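Local coordinates for amino acid ABC transporter, periplasmic amino acid-binding protein (Brucella ovis, PDB 4Z9N) that binds glutathione and probably delivers it or related amino-acid solutes to an ABC transporter as its periplasmic binding protein, at residues G242-N247 against V289-E294; C49-S54 against V283-G288. All coordinates share one frame; numbering follows the deposited sequence.

Interaction 1. Residues G242-N247 against V289-E294; sequences GITQAN and VGNYGE
Q245 and G290 come nearest in backbone, 4.2 Å between their CA atoms, where the loop 242-247 passes the turn between helix 281-289 and helix 292-299. G290 leaves the helical conformation with positive phi (79°), and its CA lies 3.7 Å from Q245 CB. At the centre of the contact the E294 side chain crosses that of T244 at about a right angle, and OE2 accepts from Q245 N at 2.9 Å through its syn lone pair. The same oxygen takes N291 N on the anti side, 30° out of the carboxylate plane, so two backbone N-H groups from the two segments grip one atom. The other oxygen, OE1, receives a water that also donates to Q245 OE1, and a second water bound by A246 N; Q245 NE2 donates to K287 O. Beside this, N291 has CG between its backbone N and carbonyl carbon (chi1 68°), and its ND2 donates to I243 O at 2.8 Å. That bond is nearly straight and lies in the N291 amide plane, yet ND2 sits well above the carbonyl plane of I243. T244 CG2 packs against ND2 at 3.7 Å, the two side chains lying side by side. N291 OD1 accepts from E294 N, with a weak bond from G293 N. Side chain to backbone in both directions, N291 and E294 form a capping box at the start of helix 292-299, and both also bind the loop that starts at G242, the C-prime residue of the Schellman motif ending helix 222-240.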
loop_
_atom_site.group_PDB
_atom_site.type_symbol
_atom_site.label_atom_id
_atom_site.label_comp_id
_atom_site.label_asym_id
_atom_site.label_seq_id
_atom_site.Cartn_x
_atom_site.Cartn_y
_atom_site.Cartn_z
ATOM N N GLY D 242 13.414 5.937 14.293
ATOM C CA GLY D 242 14.664 5.559 14.938
ATOM C C GLY D 242 14.491 4.765 16.226
ATOM O O GLY D 242 15.352 4.813 17.119
ATOM N N ILE D 243 13.377 4.036 16.315
ATOM C CA ILE D 243 13.085 3.193 17.466
ATOM C C ILE D 243 13.539 1.779 17.161
ATOM O O ILE D 243 13.093 1.168 16.178
ATOM C CB ILE D 243 11.589 3.214 17.835
ATOM C CG1 ILE D 243 11.136 4.641 18.107
ATOM C CG2 ILE D 243 11.340 2.353 19.090
ATOM C CD1 ILE D 243 9.641 4.806 18.042
ATOM N N THR D 244 14.420 1.268 18.007
ATOM C CA THR D 244 15.056 -0.021 17.781
ATOM C C THR D 244 14.807 -0.958 18.954
ATOM O O THR D 244 14.340 -0.537 20.016
ATOM C CB THR D 244 16.576 0.137 17.575
ATOM O OG1 THR D 244 17.172 0.631 18.781
ATOM C CG2 THR D 244 16.866 1.117 16.445
ATOM N N GLN D 245 15.133 -2.230 18.766
ATOM C CA GLN D 245 15.020 -3.213 19.838
ATOM C C GLN D 245 15.802 -2.764 21.069
ATOM O O GLN D 245 15.347 -2.929 22.205
ATOM C CB GLN D 245 15.524 -4.572 19.360
ATOM C CG GLN D 245 15.302 -5.721 20.331
ATOM C CD GLN D 245 15.690 -7.058 19.725
ATOM O OE1 GLN D 245 16.739 -7.178 19.089
ATOM N NE2 GLN D 245 14.842 -8.069 19.909
ATOM N N ALA D 246 16.972 -2.181 20.832
ATOM C CA ALA D 246 17.866 -1.801 21.922
ATOM C C ALA D 246 17.416 -0.543 22.656
ATOM O O ALA D 246 17.689 -0.390 23.851
ATOM C CB ALA D 246 19.280 -1.618 21.391
ATOM N N ASN D 247 16.727 0.364 21.968
ATOM C CA ASN D 247 16.442 1.648 22.611
ATOM C C ASN D 247 14.971 1.894 22.918
ATOM O O ASN D 247 14.631 2.927 23.484
ATOM C CB ASN D 247 16.997 2.808 21.767
ATOM C CG ASN D 247 16.199 3.084 20.485
ATOM O OD1 ASN D 247 15.077 2.604 20.288
ATOM N ND2 ASN D 247 16.792 3.893 19.605
ATOM N N VAL D 289 11.236 -8.282 18.117
ATOM C CA VAL D 289 11.889 -8.525 16.828
ATOM C C VAL D 289 12.656 -7.306 16.291
ATOM O O VAL D 289 13.336 -7.411 15.271
ATOM C CB VAL D 289 10.856 -8.993 15.772
ATOM C CG1 VAL D 289 10.250 -10.368 16.158
ATOM C CG2 VAL D 289 9.771 -7.942 15.587
ATOM N N GLY D 290 12.560 -6.167 16.968
ATOM C CA GLY D 290 13.164 -4.938 16.473
ATOM C C GLY D 290 12.318 -4.301 15.380
ATOM O O GLY D 290 11.224 -4.785 15.087
ATOM N N ASN D 291 12.807 -3.224 14.761
ATOM C CA ASN D 291 11.998 -2.554 13.730
ATOM C C ASN D 291 12.190 -3.195 12.346
ATOM O O ASN D 291 12.959 -4.152 12.192
ATOM C CB ASN D 291 12.296 -1.034 13.680
ATOM C CG ASN D 291 13.705 -0.697 13.171
ATOM O OD1 ASN D 291 14.196 -1.255 12.186
ATOM N ND2 ASN D 291 14.343 0.269 13.831
ATOM N N TYR D 292 11.499 -2.657 11.345
ATOM C CA TYR D 292 11.550 -3.217 9.991
ATOM C C TYR D 292 12.986 -3.344 9.466
ATOM O O TYR D 292 13.353 -4.354 8.879
ATOM C CB TYR D 292 10.741 -2.356 9.018
ATOM C CG TYR D 292 10.735 -2.913 7.616
ATOM C CD1 TYR D 292 9.795 -3.866 7.232
ATOM C CD2 TYR D 292 11.661 -2.492 6.673
ATOM C CE1 TYR D 292 9.780 -4.381 5.945
ATOM C CE2 TYR D 292 11.660 -3.016 5.380
ATOM C CZ TYR D 292 10.717 -3.952 5.027
ATOM O OH TYR D 292 10.723 -4.450 3.738
ATOM N N GLY D 293 13.786 -2.296 9.667
ATOM C CA GLY D 293 15.146 -2.289 9.155
ATOM C C GLY D 293 15.997 -3.337 9.834
ATOM O O GLY D 293 16.874 -3.952 9.217
ATOM N N GLU D 294 15.746 -3.533 11.126
ATOM C CA GLU D 294 16.477 -4.538 11.871
ATOM C C GLU D 294 16.133 -5.948 11.390
ATOM O O GLU D 294 17.022 -6.799 11.304
ATOM C CB GLU D 294 16.208 -4.395 13.362
ATOM C CG GLU D 294 16.676 -3.060 13.942
ATOM C CD GLU D 294 16.574 -3.046 15.442
ATOM O OE1 GLU D 294 17.571 -3.429 16.114
ATOM O OE2 GLU D 294 15.502 -2.667 15.954
HETATM O O HOH W 1 17.658 -6.174 16.763
HETATM O O HOH W 2 18.646 -2.850 18.487
#

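Interaction 2. Residues C49-S54 against V283-G288; sequences CRAVAS and VKIIKG
S54 presents its CB to the backbone of helix 281-289, overlapping K284 O at 3.4 Å and I285 CA at 3.9 Å. Its hydroxyl is turned back along its own helix: with OG beside the backbone N (chi1 -50°), it donates to R50 O at 2.7 Å. R50 O also accepts from S54 N, and the two donors reach it from opposite faces of its carbonyl plane. No hydrogen bond spans the two segments, so the polar group is satisfied within helix 44-57 and the approach to the other helix rests on van der Waals contact. G288 makes that approach possible: its CA lies 3.7 Å from S54 OG, and a CB there would point at the serine and overlap its oxygen. The carbonyl oxygen of S54 meets the aliphatic part of K284, CB at 3.3 Å and CD also touching it, while the amino end leads away to a weak, long ion pair with D280. I285 meets A51 with two branches, CG1 against A51 O and CG2 4.1 Å from A51 CB. Helix 222-240 borders the contact through T231, which touches A51, and L235, which touches I285. The segment axes approach to 8.1 Å with 139° between their N-to-C directions, and S54 and I285 have CA atoms just 5.0 Å apart. Such close, broadly antiparallel helix packing, with small residues A51, S54 and G288 at the close approach, flanked by I285 and the K284 chain, here joins helix 281-289, late in the chain, to helix 44-57, within the family 3 solute-binding protein.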
loop_
_atom_site.group_PDB
_atom_site.type_symbol
_atom_site.label_atom_id
_atom_site.label_comp_id
_atom_site.label_asym_id
_atom_site.label_seq_id
_atom_site.Cartn_x
_atom_site.Cartn_y
_atom_site.Cartn_z
ATOM N N CYS D 49 6.157 -13.109 11.461
ATOM C CA CYS D 49 5.273 -13.948 12.278
ATOM C C CYS D 49 5.481 -13.691 13.754
ATOM O O CYS D 49 4.525 -13.557 14.525
ATOM C CB CYS D 49 5.512 -15.427 12.013
ATOM S SG CYS D 49 5.163 -15.950 10.345
ATOM N N ARG D 50 6.747 -13.644 14.146
ATOM C CA ARG D 50 7.076 -13.401 15.540
ATOM C C ARG D 50 6.656 -11.996 15.959
ATOM O O ARG D 50 6.372 -11.756 17.135
ATOM C CB ARG D 50 8.570 -13.603 15.795
ATOM C CG ARG D 50 9.085 -15.008 15.465
ATOM C CD ARG D 50 10.404 -15.279 16.194
ATOM N NE ARG D 50 10.985 -16.553 15.791
ATOM C CZ ARG D 50 10.639 -17.731 16.304
ATOM N NH1 ARG D 50 9.711 -17.812 17.248
ATOM N NH2 ARG D 50 11.218 -18.837 15.861
ATOM N N ALA D 51 6.633 -11.066 15.009
ATOM C CA ALA D 51 6.191 -9.702 15.316
ATOM C C ALA D 51 4.709 -9.685 15.705
ATOM O O ALA D 51 4.306 -8.992 16.647
ATOM C CB ALA D 51 6.449 -8.748 14.118
ATOM N N VAL D 52 3.901 -10.451 14.984
ATOM C CA VAL D 52 2.485 -10.550 15.296
ATOM C C VAL D 52 2.303 -11.234 16.644
ATOM O O VAL D 52 1.500 -10.793 17.465
ATOM C CB VAL D 52 1.732 -11.284 14.185
ATOM C CG1 VAL D 52 0.277 -11.487 14.555
ATOM C CG2 VAL D 52 1.849 -10.488 12.886
ATOM N N ALA D 53 3.067 -12.295 16.884
ATOM C CA ALA D 53 3.005 -12.963 18.170
ATOM C C ALA D 53 3.402 -12.013 19.302
ATOM O O ALA D 53 2.822 -12.066 20.397
ATOM C CB ALA D 53 3.892 -14.202 18.168
ATOM N N SER D 54 4.379 -11.147 19.051
ATOM C CA SER D 54 4.804 -10.208 20.095
ATOM C C SER D 54 3.725 -9.165 20.360
ATOM O O SER D 54 3.443 -8.830 21.502
ATOM C CB SER D 54 6.118 -9.518 19.725
ATOM O OG SER D 54 7.110 -10.448 19.335
ATOM N N VAL D 283 5.683 -1.397 21.699
ATOM C CA VAL D 283 6.855 -1.715 22.519
ATOM C C VAL D 283 7.061 -3.232 22.524
ATOM O O VAL D 283 8.188 -3.713 22.397
ATOM C CB VAL D 283 6.734 -1.170 23.963
ATOM C CG1 VAL D 283 8.022 -1.450 24.747
ATOM C CG2 VAL D 283 6.429 0.324 23.955
ATOM N N LYS D 284 5.968 -3.984 22.632
ATOM C CA LYS D 284 6.062 -5.442 22.584
ATOM C C LYS D 284 6.638 -5.934 21.261
ATOM O O LYS D 284 7.487 -6.835 21.265
ATOM C CB LYS D 284 4.701 -6.101 22.818
ATOM C CG LYS D 284 4.068 -5.816 24.163
ATOM C CD LYS D 284 2.747 -6.578 24.286
ATOM C CE LYS D 284 2.070 -6.349 25.631
ATOM N NZ LYS D 284 3.041 -6.305 26.754
ATOM N N ILE D 285 6.182 -5.354 20.143
ATOM C CA ILE D 285 6.697 -5.731 18.833
ATOM C C ILE D 285 8.203 -5.463 18.750
ATOM O O ILE D 285 8.986 -6.352 18.413
ATOM C CB ILE D 285 5.959 -5.006 17.666
ATOM C CG1 ILE D 285 4.467 -5.376 17.617
ATOM C CG2 ILE D 285 6.632 -5.338 16.371
ATOM C CD1 ILE D 285 3.634 -4.535 16.625
ATOM N N ILE D 286 8.610 -4.231 19.033
ATOM C CA ILE D 286 10.001 -3.850 18.843
ATOM C C ILE D 286 10.939 -4.608 19.805
ATOM O O ILE D 286 12.051 -5.002 19.431
ATOM C CB ILE D 286 10.159 -2.325 18.989
ATOM C CG1 ILE D 286 9.258 -1.609 17.981
ATOM C CG2 ILE D 286 11.588 -1.914 18.740
ATOM C CD1 ILE D 286 9.547 -1.977 16.513
ATOM N N LYS D 287 10.494 -4.830 21.035
ATOM C CA LYS D 287 11.260 -5.662 21.956
ATOM C C LYS D 287 11.428 -7.081 21.421
ATOM O O LYS D 287 12.491 -7.695 21.575
ATOM C CB LYS D 287 10.589 -5.697 23.328
ATOM C CG LYS D 287 10.680 -4.376 24.073
ATOM C CD LYS D 287 10.829 -4.577 25.553
ATOM C CE LYS D 287 10.967 -3.231 26.260
ATOM N NZ LYS D 287 10.497 -3.272 27.679
ATOM N N GLY D 288 10.378 -7.590 20.782
ATOM C CA GLY D 288 10.377 -8.956 20.293
ATOM C C GLY D 288 11.253 -9.206 19.077
ATOM O O GLY D 288 11.939 -10.229 19.005
#

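How the interactions relate
Interactions 1 and 2 have centres 11 Å apart and share one continuous stretch of chain, since V289-E294 directly follows V283-G288. Their segments also touch. Q245 NE2 lies 2.9 Å from K287 O, a probable hydrogen bond close to the end of helix 281-289. Q245 CG packs 3.4 Å from I286 O. T244 O meets I286 CG2 at 3.3 Å, while V289 CG1 reaches R50 CB at 3.7 Å. Helix 281-289 is thus held by both helix 44-57 and the loop 242-247. Helix 222-240 borders both contacts, through A238 beside N291 and I286. The glutathione pocket residues lie between 26 and 213, so 242-247, 283-288 and 289-294 contribute none; neither contact includes sodium-site residues D96, L101, D102 or Q219.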